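PDB 6Q1S: probable amino acid aminotransferase from Mycobacterium tuberculosis, which belongs to the class IV aminotransferase family and is modelled as a two-chain assembly with 4'-deoxy-4'-aminopyridoxal-5'-phosphate and 2-oxoglutaric acid. Local coordinates for residues S127-D132 against R163-Q168. Residues are numbered along the deposited sequence; the frame is centred on the assembly and turned at random.
Sequences SAITLD and RHAARQ
Ile129 and Ala165 meet where helix 156-166 of a beta-alpha-beta crossover packs on strand 126-132 in this class IV aminotransferase: strand 126-132 and strand 172-176 pair in parallel, and the helix lies in the connection between them. The CA atoms of Ile129 and Ala165, 7.1 Å apart, are the closest CA pair across the two segments. The bond to Ile129 CB is directed toward the helix, and the CG1 branch makes the contact. Ile129 CG1 sits between the backbone N and the carbonyl carbon (chi1 58°) and lies 4.0 Å from Ala165 CB. An extended chi2 (171°) carries CD1 onward. Ile129 CD1 lies 3.7 Å from Ala165 CB. Gln168 OE1 comes to 4.0 Å from Ile129 CD1. Ala165 also touches Ala170 and, on strand 172-176, Val173. Two residues along the strand, Leu131 approaches the His164 imidazole with both methyls, and the two side chains cross at a slant. No hydrogen bond joins the segments, so van der Waals contact carries the interface. Trp145 of the second subunit packs on Leu131 and meets the His164 ring at about 45°, placing this edge at the dimer interface. Inside the subunit, Leu131 CD2 stands 3.6 Å from His164 ND1, and Leu131 CD1 is 4.0 Å from His164 CE1.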
# COMPACT_ATOMS: atom_id res chain seq x y z
N SER B 127 19.30 -14.89 6.62
CA SER B 127 19.82 -13.95 7.60
C SER B 127 18.85 -12.78 7.68
O SER B 127 18.52 -12.17 6.65
CB SER B 127 21.22 -13.46 7.21
OG SER B 127 21.16 -12.64 6.05
N ALA B 128 18.38 -12.49 8.88
CA ALA B 128 17.36 -11.48 9.08
C ALA B 128 17.88 -10.40 10.02
O ALA B 128 18.83 -10.60 10.78
CB ALA B 128 16.07 -12.09 9.65
N ILE B 129 17.25 -9.23 9.94
CA ILE B 129 17.54 -8.12 10.84
C ILE B 129 16.22 -7.64 11.44
O ILE B 129 15.18 -7.66 10.77
CB ILE B 129 18.26 -6.96 10.12
CG1 ILE B 129 17.43 -6.44 8.95
CG2 ILE B 129 19.63 -7.42 9.63
CD1 ILE B 129 17.96 -5.17 8.34
N THR B 130 16.27 -7.23 12.70
CA THR B 130 15.10 -6.62 13.33
C THR B 130 15.01 -5.16 12.91
O THR B 130 16.02 -4.44 12.88
CB THR B 130 15.18 -6.74 14.85
OG1 THR B 130 16.38 -6.10 15.32
CG2 THR B 130 15.18 -8.20 15.27
N LEU B 131 13.80 -4.71 12.61
CA LEU B 131 13.58 -3.35 12.14
C LEU B 131 12.34 -2.78 12.80
O LEU B 131 11.33 -3.48 12.96
CB LEU B 131 13.44 -3.32 10.62
CG LEU B 131 14.19 -2.23 9.86
CD1 LEU B 131 15.68 -2.29 10.14
CD2 LEU B 131 13.91 -2.37 8.38
N ASP B 132 12.41 -1.50 13.18
CA ASP B 132 11.26 -0.83 13.77
C ASP B 132 10.15 -0.71 12.73
O ASP B 132 10.36 -0.18 11.64
CB ASP B 132 11.66 0.55 14.28
CG ASP B 132 10.65 1.14 15.25
OD1 ASP B 132 9.43 0.96 15.03
OD2 ASP B 132 11.07 1.79 16.23
N ARG B 163 14.06 -4.71 0.38
CA ARG B 163 15.19 -4.16 -0.37
C ARG B 163 16.15 -3.42 0.55
O ARG B 163 17.36 -3.43 0.33
CB ARG B 163 14.69 -3.24 -1.48
CG ARG B 163 14.07 -3.96 -2.66
CD ARG B 163 13.87 -3.02 -3.84
NE ARG B 163 13.13 -1.82 -3.45
CZ ARG B 163 11.81 -1.70 -3.48
NH1 ARG B 163 11.07 -2.72 -3.89
NH2 ARG B 163 11.23 -0.57 -3.10
N HIS B 164 15.62 -2.75 1.58
CA HIS B 164 16.47 -2.07 2.56
C HIS B 164 17.38 -3.06 3.27
O HIS B 164 18.57 -2.78 3.47
CB HIS B 164 15.60 -1.30 3.55
CG HIS B 164 16.34 -0.77 4.74
ND1 HIS B 164 16.42 -1.45 5.93
CD2 HIS B 164 17.04 0.38 4.91
CE1 HIS B 164 17.14 -0.74 6.79
NE2 HIS B 164 17.52 0.37 6.20
N ALA B 165 16.84 -4.21 3.67
CA ALA B 165 17.65 -5.22 4.34
C ALA B 165 18.60 -5.91 3.38
O ALA B 165 19.67 -6.39 3.79
CB ALA B 165 16.76 -6.25 5.03
N ALA B 166 18.24 -6.00 2.10
CA ALA B 166 19.13 -6.62 1.12
C ALA B 166 20.40 -5.81 0.94
O ALA B 166 21.49 -6.38 0.82
CB ALA B 166 18.40 -6.79 -0.21
N ARG B 167 20.30 -4.48 0.96
CA ARG B 167 21.48 -3.64 0.84
C ARG B 167 22.42 -3.79 2.02
O ARG B 167 23.57 -3.33 1.94
CB ARG B 167 21.08 -2.17 0.68
CG ARG B 167 20.35 -1.86 -0.62
CD ARG B 167 20.21 -0.36 -0.85
NE ARG B 167 19.20 0.25 0.01
CZ ARG B 167 17.92 0.36 -0.32
NH1 ARG B 167 17.49 -0.10 -1.49
NH2 ARG B 167 17.06 0.93 0.51
N GLN B 168 21.98 -4.42 3.11
CA GLN B 168 22.81 -4.66 4.27
C GLN B 168 23.11 -6.14 4.47
O GLN B 168 23.50 -6.55 5.56
CB GLN B 168 22.16 -4.06 5.51
CG GLN B 168 21.56 -2.69 5.24
CD GLN B 168 21.06 -2.00 6.49
OE1 GLN B 168 19.86 -1.99 6.76
NE2 GLN B 168 21.97 -1.41 7.25